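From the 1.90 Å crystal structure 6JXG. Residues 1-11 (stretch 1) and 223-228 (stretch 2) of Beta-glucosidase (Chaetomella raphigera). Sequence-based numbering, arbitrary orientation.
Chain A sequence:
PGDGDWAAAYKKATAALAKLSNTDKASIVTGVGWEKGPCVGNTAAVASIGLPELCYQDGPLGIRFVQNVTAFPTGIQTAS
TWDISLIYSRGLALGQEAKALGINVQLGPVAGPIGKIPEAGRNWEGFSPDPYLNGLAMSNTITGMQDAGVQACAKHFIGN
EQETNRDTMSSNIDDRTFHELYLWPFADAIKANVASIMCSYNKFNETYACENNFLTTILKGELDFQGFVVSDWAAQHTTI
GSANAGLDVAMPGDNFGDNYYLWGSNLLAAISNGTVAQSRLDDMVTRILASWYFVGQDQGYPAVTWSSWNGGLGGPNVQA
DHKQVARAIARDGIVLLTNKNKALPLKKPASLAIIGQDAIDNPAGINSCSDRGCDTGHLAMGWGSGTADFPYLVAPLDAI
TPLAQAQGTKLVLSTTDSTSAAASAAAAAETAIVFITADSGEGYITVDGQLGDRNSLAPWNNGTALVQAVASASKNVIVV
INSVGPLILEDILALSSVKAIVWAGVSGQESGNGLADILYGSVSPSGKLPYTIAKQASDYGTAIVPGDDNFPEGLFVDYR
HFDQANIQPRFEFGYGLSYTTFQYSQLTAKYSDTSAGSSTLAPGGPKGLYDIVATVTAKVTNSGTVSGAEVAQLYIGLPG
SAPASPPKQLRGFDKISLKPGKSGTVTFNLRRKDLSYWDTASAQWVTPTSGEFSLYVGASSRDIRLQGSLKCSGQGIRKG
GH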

ATOM      1  N   PRO A   1     -15.415 -22.973 -11.430  1.00 39.74           N
ATOM      2  CA  PRO A   1     -16.425 -22.220 -10.660  1.00 37.41           C
ATOM      3  C   PRO A   1     -16.692 -22.805  -9.275  1.00 36.56           C
ATOM      4  O   PRO A   1     -16.909 -24.016  -9.165  1.00 31.62           O
ATOM      5  N   GLY A   2     -16.664 -21.970  -8.233  1.00 35.19           N
ATOM      6  CA  GLY A   2     -16.910 -22.404  -6.852  1.00 29.74           C
ATOM      7  C   GLY A   2     -15.740 -23.062  -6.112  1.00 30.16           C
ATOM      8  O   GLY A   2     -15.904 -23.522  -4.987  1.00 24.73           O
ATOM      9  N   ASP A   3     -14.565 -23.118  -6.733  1.00 30.41           N
ATOM     10  CA  ASP A   3     -13.328 -23.630  -6.092  1.00 31.23           C
ATOM     11  C   ASP A   3     -12.996 -22.875  -4.782  1.00 34.61           C
ATOM     12  O   ASP A   3     -13.463 -21.755  -4.583  1.00 28.80           O
ATOM     13  N   GLY A   4     -12.183 -23.471  -3.891  1.00 34.07           N
ATOM     14  CA  GLY A   4     -11.884 -22.800  -2.574  1.00 34.35           C
ATOM     15  C   GLY A   4     -13.122 -22.660  -1.695  1.00 34.05           C
ATOM     16  O   GLY A   4     -13.875 -23.619  -1.540  1.00 32.23           O
ATOM     17  N   ASP A   5     -13.349 -21.467  -1.144  1.00 26.69           N
ATOM     18  CA  ASP A   5     -14.446 -21.147  -0.246  1.00 23.66           C
ATOM     19  C   ASP A   5     -15.772 -20.604  -0.922  1.00 26.42           C
ATOM     20  O   ASP A   5     -16.758 -20.218  -0.283  1.00 25.94           O
ATOM     21  N   TRP A   6     -15.784 -20.642  -2.239  1.00 24.95           N
ATOM     22  CA  TRP A   6     -16.770 -19.931  -3.041  1.00 18.91           C
ATOM     23  C   TRP A   6     -17.983 -20.783  -3.536  1.00 16.18           C
ATOM     24  O   TRP A   6     -18.834 -20.296  -4.305  1.00 13.10           O
ATOM     25  N   ALA A   7     -18.061 -22.031  -3.100  1.00 15.66           N
ATOM     26  CA  ALA A   7     -19.066 -22.924  -3.673  1.00 17.05           C
ATOM     27  C   ALA A   7     -20.504 -22.496  -3.324  1.00 15.88           C
ATOM     28  O   ALA A   7     -21.316 -22.446  -4.218  1.00 18.20           O
ATOM     29  N   ALA A   8     -20.794 -22.136  -2.078  1.00 17.75           N
ATOM     30  CA  ALA A   8     -22.129 -21.656  -1.701  1.00 17.22           C
ATOM     31  C   ALA A   8     -22.496 -20.363  -2.384  1.00 16.37           C
ATOM     32  O   ALA A   8     -23.619 -20.192  -2.756  1.00 16.36           O
ATOM     33  N   ALA A   9     -21.517 -19.461  -2.578  1.00 15.51           N
ATOM     34  CA  ALA A   9     -21.712 -18.227  -3.335  1.00 14.98           C
ATOM     35  C   ALA A   9     -22.078 -18.466  -4.766  1.00 14.18           C
ATOM     36  O   ALA A   9     -22.916 -17.764  -5.316  1.00 16.40           O
ATOM     37  N   TYR A  10     -21.432 -19.442  -5.391  1.00 14.03           N
ATOM     38  CA  TYR A  10     -21.632 -19.704  -6.790  1.00 14.17           C
ATOM     39  C   TYR A  10     -23.022 -20.363  -7.003  1.00 15.98           C
ATOM     40  O   TYR A  10     -23.722 -20.091  -8.009  1.00 16.71           O
ATOM     41  N   LYS A  11     -23.422 -21.155  -6.030  1.00 16.72           N
ATOM     42  CA  LYS A  11     -24.736 -21.769  -6.048  1.00 17.71           C
ATOM     43  C   LYS A  11     -25.818 -20.689  -6.044  1.00 15.62           C
ATOM     44  O   LYS A  11     -26.669 -20.712  -6.850  1.00 15.47           O
ATOM     45  N   LEU A 223      -4.251 -18.634 -11.120  1.00 14.49           N
ATOM     46  CA  LEU A 223      -4.557 -18.279  -9.772  1.00 12.94           C
ATOM     47  C   LEU A 223      -6.036 -18.637  -9.348  1.00 13.25           C
ATOM     48  O   LEU A 223      -6.389 -18.444  -8.189  1.00 10.94           O
ATOM     49  N   ASP A 224      -6.851 -19.174 -10.281  1.00 13.24           N
ATOM     50  CA  ASP A 224      -8.171 -19.668  -9.962  1.00 14.07           C
ATOM     51  C   ASP A 224      -9.036 -18.662  -9.216  1.00 14.74           C
ATOM     52  O   ASP A 224      -9.818 -19.022  -8.323  1.00 15.22           O
ATOM     53  N   PHE A 225      -8.929 -17.407  -9.646  1.00 13.21           N
ATOM     54  CA  PHE A 225      -9.663 -16.354  -9.035  1.00 13.41           C
ATOM     55  C   PHE A 225     -11.172 -16.548  -9.299  1.00 14.27           C
ATOM     56  O   PHE A 225     -11.601 -16.710 -10.475  1.00 14.68           O
ATOM     57  N   GLN A 226     -11.966 -16.502  -8.239  1.00 14.03           N
ATOM     58  CA  GLN A 226     -13.411 -16.757  -8.319  1.00 14.09           C
ATOM     59  C   GLN A 226     -14.283 -15.494  -8.365  1.00 14.12           C
ATOM     60  O   GLN A 226     -15.453 -15.597  -8.750  1.00 14.51           O
ATOM     61  N   GLY A 227     -13.714 -14.310  -8.058  1.00 13.42           N
ATOM     62  CA  GLY A 227     -14.401 -13.062  -8.201  1.00 12.07           C
ATOM     63  C   GLY A 227     -14.416 -12.461  -9.605  1.00 11.66           C
ATOM     64  O   GLY A 227     -14.264 -13.149 -10.647  1.00 10.95           O
ATOM     65  N   PHE A 228     -14.521 -11.149  -9.640  1.00 10.40           N
ATOM     66  CA  PHE A 228     -14.769 -10.447 -10.846  1.00 10.35           C
ATOM     67  C   PHE A 228     -13.694  -9.366 -11.047  1.00 10.54           C
ATOM     68  O   PHE A 228     -13.107  -8.874 -10.086  1.00 10.64           O
TER

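A single glutamine can organise the docking of a chain terminus when its amide and its backbone carbonyl are both put to use, and the contact between residues 1-11 and 223-228 of this beta-glucosidase is a compact example. Q226 lies at its centre, with more surface covered by the other stretch than any other residue in either segment. The shortest hydrogen bond runs from Y10 OH to Q226 O, 2.5 Å, with the carbonyl oxygen at the edge of the tyrosine ring, near its plane. The second, from G2 N to Q226 OE1, spans 2.7 Å with an N-H...acceptor angle of 132°, so the side-chain amide oxygen accepts a hydrogen bond from a backbone NH close to the start of the chain.

The other end of the same amide is held within its own segment: Q226 NE2 donates to D224 O at 3.1 Å, with an angle of 157°. This bond braces a folded side chain, with chi1 and chi2 both m and chi3 at -52°, and leaves OE1 facing G2. D224 itself is t at chi1 and follows a helix with positive phi; its CA-to-CB bond points toward the N-terminal stretch, where D3, an m rotamer, points back. Their carboxylates meet with D3 OD2 only 2.6 Å from D224 OD1. Two like charges would repel at this distance, so one acid group probably holds a proton. D3 also packs its CB 3.7 Å from Q226 NE2.

Around this polar centre the aromatic side chains complete the packing. W6, m at chi1 with chi2 at 78°, directs its CA-to-CB bond toward the second stretch and lays one ring face against Q226. The CB of Q226 sits 3.6 Å from the centroid of the five-membered ring of W6, only 20° off the ring normal, a CH-pi contact; the closest atoms are W6 CD2 and Q226 CB, 3.4 Å apart. Over that same face, G227 N approaches W6 CH2 to 4.0 Å. The indole nitrogen NE1 is satisfied elsewhere in the structure.

Y10, four residues after W6 and joined to it by a backbone hydrogen bond from Y10 N to W6 O of 2.9 Å, also points toward Q226. Its chi1 of -99° lies between wells, and its CE1 comes within 3.5 Å of Q226 OE1, so the ring packs beside the amide while its hydroxyl reaches the backbone carbonyl. P1 touches Q226 through its backbone, P1 C lying 3.5 Å from Q226 OE1, while its CA-to-CB bond points away; the side chains of D5, K11 and L223 take no part. The general lesson is economy: one glutamine offers polar atoms to two partners across the contact and its aliphatic CB to an indole face.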

ATOM      1  CB  PRO A   1     -17.689 -22.325 -11.536  1.00 41.51           C
ATOM      2  CG  PRO A   1     -17.150 -22.458 -12.940  1.00 45.60           C
ATOM      3  CD  PRO A   1     -15.855 -23.222 -12.823  1.00 43.49           C
ATOM      4  CB  ASP A   3     -12.144 -23.459  -7.050  1.00 31.15           C
ATOM      5  CG  ASP A   3     -12.050 -24.560  -8.089  1.00 35.68           C
ATOM      6  OD1 ASP A   3     -12.869 -25.511  -8.074  1.00 34.15           O
ATOM      7  OD2 ASP A   3     -11.109 -24.489  -8.900  1.00 32.29           O
ATOM      8  CB  ASP A   5     -13.964 -20.095   0.761  1.00 26.19           C
ATOM      9  CG  ASP A   5     -12.733 -20.555   1.595  1.00 28.98           C
ATOM     10  OD1 ASP A   5     -12.561 -21.775   1.776  1.00 30.19           O
ATOM     11  OD2 ASP A   5     -11.953 -19.706   2.107  1.00 24.12           O
ATOM     12  CB  TRP A   6     -15.962 -19.470  -4.239  1.00 17.35           C
ATOM     13  CG  TRP A   6     -15.076 -18.367  -3.879  1.00 16.48           C
ATOM     14  CD1 TRP A   6     -13.869 -18.409  -3.205  1.00 18.29           C
ATOM     15  CD2 TRP A   6     -15.345 -17.007  -4.132  1.00 14.50           C
ATOM     16  NE1 TRP A   6     -13.359 -17.117  -3.070  1.00 16.90           N
ATOM     17  CE2 TRP A   6     -14.269 -16.246  -3.601  1.00 15.83           C
ATOM     18  CE3 TRP A   6     -16.372 -16.347  -4.781  1.00 14.58           C
ATOM     19  CZ2 TRP A   6     -14.229 -14.868  -3.691  1.00 15.34           C
ATOM     20  CZ3 TRP A   6     -16.312 -14.930  -4.864  1.00 15.16           C
ATOM     21  CH2 TRP A   6     -15.247 -14.240  -4.360  1.00 14.40           C
ATOM     22  CB  ALA A   7     -18.779 -24.375  -3.310  1.00 16.79           C
ATOM     23  CB  ALA A   8     -22.243 -21.488  -0.183  1.00 19.97           C
ATOM     24  CB  ALA A   9     -20.471 -17.269  -3.221  1.00 14.85           C
ATOM     25  CB  TYR A  10     -20.510 -20.596  -7.345  1.00 15.05           C
ATOM     26  CG  TYR A  10     -19.478 -19.775  -8.042  1.00 15.75           C
ATOM     27  CD1 TYR A  10     -18.610 -18.959  -7.324  1.00 15.79           C
ATOM     28  CD2 TYR A  10     -19.388 -19.763  -9.424  1.00 15.91           C
ATOM     29  CE1 TYR A  10     -17.694 -18.140  -8.008  1.00 15.78           C
ATOM     30  CE2 TYR A  10     -18.487 -18.961 -10.094  1.00 16.05           C
ATOM     31  CZ  TYR A  10     -17.655 -18.131  -9.376  1.00 15.71           C
ATOM     32  OH  TYR A  10     -16.696 -17.332 -10.068  1.00 17.25           O
ATOM     33  CB  LYS A  11     -24.915 -22.741  -4.898  1.00 21.51           C
ATOM     34  CG  LYS A  11     -26.290 -23.246  -4.778  1.00 26.51           C
ATOM     35  CD  LYS A  11     -26.342 -24.626  -4.225  1.00 33.21           C
ATOM     36  CE  LYS A  11     -27.754 -25.216  -4.235  1.00 32.11           C
ATOM     37  NZ  LYS A  11     -28.095 -25.854  -2.957  1.00 22.17           N
ATOM     38  CB  LEU A 223      -4.177 -16.824  -9.521  1.00 13.66           C
ATOM     39  CG  LEU A 223      -2.682 -16.457  -9.737  1.00 13.13           C
ATOM     40  CD1 LEU A 223      -2.471 -14.998  -9.501  1.00 13.96           C
ATOM     41  CD2 LEU A 223      -1.834 -17.287  -8.769  1.00 14.18           C
ATOM     42  CB  ASP A 224      -8.017 -20.952  -9.182  1.00 16.55           C
ATOM     43  CG  ASP A 224      -9.251 -21.849  -9.251  1.00 17.93           C
ATOM     44  OD1 ASP A 224      -9.457 -22.569  -8.257  1.00 19.39           O
ATOM     45  OD2 ASP A 224     -10.023 -21.741 -10.216  1.00 18.14           O
ATOM     46  CB  PHE A 225      -9.165 -15.052  -9.638  1.00 13.14           C
ATOM     47  CG  PHE A 225      -9.942 -13.822  -9.211  1.00 13.86           C
ATOM     48  CD1 PHE A 225     -10.094 -13.482  -7.857  1.00 14.33           C
ATOM     49  CD2 PHE A 225     -10.464 -12.951 -10.174  1.00 12.96           C
ATOM     50  CE1 PHE A 225     -10.787 -12.301  -7.490  1.00 13.04           C
ATOM     51  CE2 PHE A 225     -11.207 -11.833  -9.777  1.00 13.94           C
ATOM     52  CZ  PHE A 225     -11.328 -11.504  -8.458  1.00 12.57           C
ATOM     53  CB  GLN A 226     -13.868 -17.642  -7.165  1.00 13.66           C
ATOM     54  CG  GLN A 226     -13.187 -19.002  -7.087  1.00 16.03           C
ATOM     55  CD  GLN A 226     -13.577 -19.848  -8.263  1.00 17.22           C
ATOM     56  OE1 GLN A 226     -14.783 -20.018  -8.547  1.00 19.42           O
ATOM     57  NE2 GLN A 226     -12.588 -20.352  -8.996  1.00 17.32           N
ATOM     58  CB  PHE A 228     -16.162  -9.866 -10.923  1.00 10.24           C
ATOM     59  CG  PHE A 228     -16.401  -8.723 -10.047  1.00 11.17           C
ATOM     60  CD1 PHE A 228     -16.251  -7.416 -10.515  1.00 10.55           C
ATOM     61  CD2 PHE A 228     -16.866  -8.935  -8.725  1.00 10.49           C
ATOM     62  CE1 PHE A 228     -16.500  -6.347  -9.693  1.00 11.33           C
ATOM     63  CE2 PHE A 228     -17.145  -7.871  -7.910  1.00 10.71           C
ATOM     64  CZ  PHE A 228     -17.001  -6.546  -8.382  1.00 11.44           C
TER